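Local coordinates for similar to N-acetyltransferase (Staphylococcus aureus subsp. aureus, PDB 4MBU), which transfers an acetyl group from acetyl-coenzyme A to an amine of its substrate, as a Gcn5-related N-acetyltransferase (GNAT), at the interface of chains A and B. Residues are numbered along the deposited sequence; one frame, centred on the assembly and turned at random. Chains: chain A/B, Similar to N-acetyltransferase.

Contacts 1 and 2 are two patches of one two-fold symmetric interface between chains A and B, the centres of their C-alpha atoms about 20 Å apart. Contact 1 is the broader, joining strands 82-89, 117-123 and 153-163 of chain A to the 144-147 turn and strand 153-163 of chain B. Contact 2 is a smaller, backbone-led site where the 3-10 helix 77-79 of chain B docks on chain A. B:Tyr31 and B:Val147 of contact 1 recur as A:Tyr31 and A:Val147 in contact 2, and the 3-10 helix 77-79 comes from chain A in the first and chain B in the second, so the dyad couples the patches. This would suit a dimer, although the deposited assembly holds four copies.

Contact 1: the interface of chains A and B. Residues chain A 73-74, 79, 82, 117, 119, 141, 159, 161; chain B 31, 74, 144-147, 157, 159.
Strands of the GNAT fold, with the turn joining 139-144 to 147-150 and the loop before 3-10 helix 77-79, build this subunit interface. A:Glu161 on strand 153-163 reaches the turn of chain B: its CG takes the crowded position between backbone N and carbonyl carbon (chi1 71°), then the chain runs extended. The syn lone pair of carboxylate OE1 receives B:Thr145 N at 2.9 Å, nearly straight (169° at H). The other carboxylate oxygen, OE2, lies 2.9 Å from B:Thr145 O; two acceptors so close would repel unless the carboxyl carries a proton, so its ionisation may be shifted.

Two threonine hydroxyls, each anti to its own carbonyl carbon, grip the next carbonyls from above their planes: A:Thr117 OG1 donates to B:Asn146 O at 2.9 Å, and A:Thr82 OG1 to B:Val147 O at 2.6 Å. Water 1 links A:Thr82 OG1 to B:Asn146 O, giving that carbonyl a second polar partner.

The A:Tyr79 ring is covered on both faces. The B:Tyr31 side chain runs across that of A:Tyr79 at about a right angle and lays CD2 over one face of the ring, toward the rim, 3.3 Å from A:Tyr79 CZ, while A:Arg74 CB sits over the centre of the opposite face. Rotation is further restrained by A:Arg74 NE, whose in-plane N-H meets phenol OH of A:Tyr79 at 2.9 Å.

B:Leu144 forks: CD1 meets A:Phe73 CZ tip to tip at 3.4 Å, and CD2 turns to the A:Ala141 methyl. Near the dyad, A:Phe159 CE1 touches B:Phe159 CE1 at 3.4 Å. The A:Arg74 guanidinium lies 85° from the B:Phe159 plane, with ring atom CE2 above its face.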
# COMPACT_ATOMS: atom_id res chain seq x y z
N PHE A 73 20.02 8.80 3.50
CA PHE A 73 18.57 8.86 3.58
C PHE A 73 18.11 10.09 4.38
O PHE A 73 17.35 10.92 3.87
CB PHE A 73 17.99 7.57 4.17
CG PHE A 73 16.55 7.70 4.59
CD1 PHE A 73 15.57 8.08 3.68
CD2 PHE A 73 16.17 7.43 5.90
CE1 PHE A 73 14.24 8.21 4.07
CE2 PHE A 73 14.85 7.55 6.30
CZ PHE A 73 13.88 7.94 5.38
N ARG A 74 18.57 10.20 5.62
CA ARG A 74 18.33 11.41 6.42
C ARG A 74 19.66 11.84 7.02
O ARG A 74 20.48 11.00 7.37
CB ARG A 74 17.29 11.17 7.52
CG ARG A 74 15.85 11.33 7.02
CD ARG A 74 14.82 10.64 7.91
NE ARG A 74 14.54 11.36 9.16
CZ ARG A 74 13.76 12.43 9.25
NH1 ARG A 74 13.19 12.95 8.16
NH2 ARG A 74 13.56 13.01 10.43
N TYR A 79 21.76 7.56 11.27
CA TYR A 79 21.20 6.94 10.06
C TYR A 79 22.29 6.32 9.19
O TYR A 79 22.06 6.01 8.02
CB TYR A 79 20.45 7.97 9.21
CG TYR A 79 19.16 8.48 9.80
CD1 TYR A 79 19.13 9.65 10.55
CD2 TYR A 79 17.97 7.80 9.59
CE1 TYR A 79 17.94 10.13 11.08
CE2 TYR A 79 16.78 8.26 10.11
CZ TYR A 79 16.77 9.42 10.86
OH TYR A 79 15.60 9.88 11.38
N THR A 82 21.80 3.35 6.94
CA THR A 82 20.65 3.45 6.04
C THR A 82 21.04 4.28 4.82
O THR A 82 21.62 5.36 4.96
CB THR A 82 19.47 4.16 6.73
OG1 THR A 82 19.11 3.42 7.90
CG2 THR A 82 18.27 4.26 5.81
N THR A 117 20.01 -1.09 5.79
CA THR A 117 18.67 -0.76 5.31
C THR A 117 18.71 0.09 4.05
O THR A 117 19.35 1.16 4.03
CB THR A 117 17.86 -0.03 6.41
OG1 THR A 117 17.77 -0.89 7.56
CG2 THR A 117 16.46 0.32 5.92
N VAL A 119 16.43 2.16 1.33
CA VAL A 119 15.13 2.84 1.23
C VAL A 119 14.89 3.43 -0.17
O VAL A 119 15.80 4.00 -0.80
CB VAL A 119 14.99 3.98 2.28
CG1 VAL A 119 13.61 4.62 2.19
CG2 VAL A 119 15.23 3.46 3.71
N ALA A 141 6.67 0.45 3.66
CA ALA A 141 6.84 0.83 5.07
C ALA A 141 5.91 1.98 5.44
O ALA A 141 5.68 2.23 6.62
CB ALA A 141 8.29 1.21 5.35
N PHE A 159 7.22 4.89 0.93
CA PHE A 159 8.55 4.41 1.28
C PHE A 159 8.56 2.90 1.20
O PHE A 159 7.69 2.23 1.77
CB PHE A 159 8.91 4.84 2.70
CG PHE A 159 9.37 6.26 2.82
CD1 PHE A 159 8.88 7.07 3.81
CD2 PHE A 159 10.33 6.77 1.96
CE1 PHE A 159 9.30 8.38 3.94
CE2 PHE A 159 10.76 8.08 2.08
CZ PHE A 159 10.25 8.88 3.08
N GLU A 161 11.21 -0.46 1.79
CA GLU A 161 12.50 -0.75 2.41
C GLU A 161 12.90 -2.21 2.30
O GLU A 161 12.06 -3.12 2.37
CB GLU A 161 12.56 -0.26 3.87
CG GLU A 161 11.73 -1.04 4.86
CD GLU A 161 11.93 -0.54 6.29
OE1 GLU A 161 10.92 -0.35 7.00
OE2 GLU A 161 13.10 -0.37 6.72
N TYR B 31 18.87 11.51 16.54
CA TYR B 31 19.73 10.49 15.93
C TYR B 31 21.18 10.97 15.73
O TYR B 31 21.74 10.89 14.64
CB TYR B 31 19.14 9.98 14.61
CG TYR B 31 17.97 9.01 14.74
CD1 TYR B 31 17.19 8.98 15.88
CD2 TYR B 31 17.68 8.10 13.73
CE1 TYR B 31 16.12 8.09 16.00
CE2 TYR B 31 16.62 7.21 13.84
CZ TYR B 31 15.85 7.22 14.97
OH TYR B 31 14.79 6.33 15.09
N ARG B 74 12.10 17.11 3.07
CA ARG B 74 13.05 16.56 2.11
C ARG B 74 13.44 17.70 1.19
O ARG B 74 12.66 18.61 0.99
CB ARG B 74 12.43 15.37 1.34
CG ARG B 74 12.46 14.05 2.12
CD ARG B 74 11.48 12.99 1.58
NE ARG B 74 11.90 12.39 0.31
CZ ARG B 74 12.82 11.44 0.20
NH1 ARG B 74 13.45 10.98 1.28
NH2 ARG B 74 13.13 10.94 -1.00
N LEU B 144 9.55 3.12 9.40
CA LEU B 144 10.74 2.57 8.78
C LEU B 144 11.52 1.84 9.87
O LEU B 144 11.90 2.44 10.87
CB LEU B 144 11.58 3.68 8.17
CG LEU B 144 11.03 4.29 6.89
CD1 LEU B 144 11.71 5.60 6.58
CD2 LEU B 144 11.26 3.34 5.74
N THR B 145 11.74 0.55 9.67
CA THR B 145 12.40 -0.27 10.67
C THR B 145 13.91 -0.31 10.45
O THR B 145 14.37 -0.32 9.30
CB THR B 145 11.87 -1.71 10.63
OG1 THR B 145 11.86 -2.15 9.27
CG2 THR B 145 10.44 -1.77 11.16
N ASN B 146 14.66 -0.33 11.55
CA ASN B 146 16.11 -0.44 11.52
C ASN B 146 16.76 0.70 10.75
O ASN B 146 17.78 0.49 10.08
CB ASN B 146 16.54 -1.79 10.89
CG ASN B 146 15.94 -2.99 11.62
OD1 ASN B 146 15.91 -3.03 12.85
ND2 ASN B 146 15.48 -3.98 10.85
N VAL B 147 16.17 1.89 10.80
CA VAL B 147 16.74 3.01 10.06
C VAL B 147 17.80 3.71 10.87
O VAL B 147 18.64 4.41 10.31
CB VAL B 147 15.71 4.09 9.64
CG1 VAL B 147 15.02 3.71 8.36
CG2 VAL B 147 14.74 4.37 10.78
N LEU B 157 11.81 4.33 13.02
CA LEU B 157 11.29 5.68 12.96
C LEU B 157 9.87 5.67 12.44
O LEU B 157 9.62 5.22 11.33
CB LEU B 157 12.16 6.55 12.05
CG LEU B 157 11.77 8.02 11.98
CD1 LEU B 157 12.25 8.76 13.23
CD2 LEU B 157 12.33 8.67 10.71
N PHE B 159 6.58 7.70 11.15
CA PHE B 159 6.26 9.00 10.57
C PHE B 159 4.82 9.30 10.92
O PHE B 159 3.95 8.44 10.75
CB PHE B 159 6.44 8.97 9.06
CG PHE B 159 7.83 9.35 8.60
CD1 PHE B 159 8.51 8.55 7.68
CD2 PHE B 159 8.44 10.50 9.06
CE1 PHE B 159 9.78 8.90 7.24
CE2 PHE B 159 9.72 10.85 8.63
CZ PHE B 159 10.39 10.05 7.72
O HOH W 1 20.37 1.77 9.67
O HOH W 2 16.46 -3.41 7.76
O HOH W 3 14.20 11.66 3.53

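Contact 2: the interface of chains A and B. Residues chain A 31-33, 147-149; chain B 76-78.
Helical torsions at B:Ala78 (phi -69°, psi -5°) place its N-H and C=O in different directions from the 3-10 turn 77-79, and main-chain atoms of two separate segments of chain A take one each. B:Ala78 N donates to A:Tyr31 O at 2.9 Å; the bond is nearly straight (166° at H), although the donor stands above the carbonyl plane rather than on a lone pair. On the other side, A:Tyr149 N reaches B:Ala78 O at 2.9 Å, lying in the plane of that carbonyl but with a more bent approach at the hydrogen. Water 4 also contacts B:Ala78 O, at 2.9 Å, and bridges it to A:Val147 O, so this carbonyl oxygen has both the A:Tyr149 N-H and water 4 as partners.

The side chains of chain A pack around the turn. The A:Tyr31 methylene CB abuts the B:Ala78 methyl CB at 3.5 Å, its ring carried away from the carbonyl carbon by a CG that is anti to it. A:Tyr33 slides past B:Pro77 in the opposite direction, with ring atom CD2 of A:Tyr33 3.6 Å from B:Pro77 CB. Farther along the same ring, phenol OH passes B:Ala78 CA and donates to A:Tyr149 O at 2.5 Å, in the carbonyl plane. That bond fixes the tip of A:Tyr33 and ties the 31-33 loop to A:Tyr149, the residue whose own N-H binds the B:Ala78 carbonyl. A:Thr32 runs beside B:Pro77, pointing the same way; its hydroxyl OG1 lies in the plane of the B:Trp76 indole, at the edge, 3.5 Å from CD1.

Within the fold, the loop between helices 13-26 and 38-50 and strand 147-150 of chain A form the two sides that receive the 3-10 turn of chain B, which follows strand 63-72 and precedes strand 82-89.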
# COMPACT_ATOMS: atom_id res chain seq x y z
N TYR A 31 10.89 15.11 -7.72
CA TYR A 31 10.09 16.20 -7.17
C TYR A 31 10.80 17.55 -7.41
O TYR A 31 11.06 18.32 -6.47
CB TYR A 31 9.79 15.99 -5.67
CG TYR A 31 8.69 14.97 -5.34
CD1 TYR A 31 8.36 13.95 -6.23
CD2 TYR A 31 7.99 15.03 -4.14
CE1 TYR A 31 7.36 13.02 -5.93
CE2 TYR A 31 6.99 14.09 -3.82
CZ TYR A 31 6.69 13.10 -4.73
OH TYR A 31 5.71 12.16 -4.45
N THR A 32 11.09 17.83 -8.67
CA THR A 32 11.79 19.05 -9.08
C THR A 32 11.00 19.66 -10.23
O THR A 32 10.31 18.94 -10.95
CB THR A 32 13.23 18.73 -9.52
OG1 THR A 32 13.96 18.19 -8.41
CG2 THR A 32 13.97 19.98 -10.02
N TYR A 33 11.07 20.98 -10.39
CA TYR A 33 10.32 21.61 -11.47
C TYR A 33 11.20 21.97 -12.67
O TYR A 33 10.82 21.72 -13.81
CB TYR A 33 9.61 22.87 -10.96
CG TYR A 33 8.68 22.63 -9.79
CD1 TYR A 33 7.51 21.90 -9.93
CD2 TYR A 33 8.96 23.17 -8.54
CE1 TYR A 33 6.64 21.70 -8.85
CE2 TYR A 33 8.11 22.97 -7.45
CZ TYR A 33 6.95 22.24 -7.62
OH TYR A 33 6.10 22.05 -6.54
N VAL A 147 2.57 15.21 0.28
CA VAL A 147 3.88 15.77 0.62
C VAL A 147 4.47 16.51 -0.55
O VAL A 147 5.36 17.36 -0.36
CB VAL A 147 4.94 14.72 1.06
CG1 VAL A 147 4.67 14.24 2.45
CG2 VAL A 147 5.00 13.56 0.06
N GLY A 148 4.02 16.17 -1.75
CA GLY A 148 4.56 16.85 -2.92
C GLY A 148 3.48 17.59 -3.70
O GLY A 148 2.30 17.32 -3.50
N TYR A 149 3.87 18.52 -4.56
CA TYR A 149 2.92 19.20 -5.44
C TYR A 149 3.57 19.42 -6.81
O TYR A 149 4.59 20.10 -6.93
CB TYR A 149 2.48 20.55 -4.83
CG TYR A 149 1.37 21.28 -5.59
CD1 TYR A 149 0.05 20.85 -5.51
CD2 TYR A 149 1.64 22.40 -6.37
CE1 TYR A 149 -0.97 21.51 -6.18
CE2 TYR A 149 0.62 23.07 -7.05
CZ TYR A 149 -0.68 22.61 -6.96
OH TYR A 149 -1.70 23.25 -7.63
N TRP B 76 13.85 18.89 -2.09
CA TRP B 76 13.54 18.97 -3.51
C TRP B 76 12.39 19.97 -3.58
O TRP B 76 11.54 19.98 -2.68
CB TRP B 76 13.11 17.60 -4.08
CG TRP B 76 14.23 16.63 -4.37
CD1 TRP B 76 14.94 16.52 -5.53
CD2 TRP B 76 14.75 15.61 -3.49
NE1 TRP B 76 15.87 15.52 -5.43
CE2 TRP B 76 15.78 14.95 -4.18
CE3 TRP B 76 14.46 15.22 -2.18
CZ2 TRP B 76 16.52 13.90 -3.62
CZ3 TRP B 76 15.19 14.17 -1.62
CH2 TRP B 76 16.20 13.53 -2.33
N PRO B 77 12.37 20.81 -4.62
CA PRO B 77 11.40 21.91 -4.77
C PRO B 77 9.92 21.52 -4.61
O PRO B 77 9.18 22.29 -4.00
CB PRO B 77 11.65 22.41 -6.20
CG PRO B 77 13.10 22.11 -6.43
CD PRO B 77 13.35 20.79 -5.72
N ALA B 78 9.50 20.38 -5.14
CA ALA B 78 8.09 19.99 -5.02
C ALA B 78 7.63 19.62 -3.61
O ALA B 78 6.43 19.34 -3.40
CB ALA B 78 7.75 18.87 -5.99
O HOH W 4 4.73 20.37 -1.30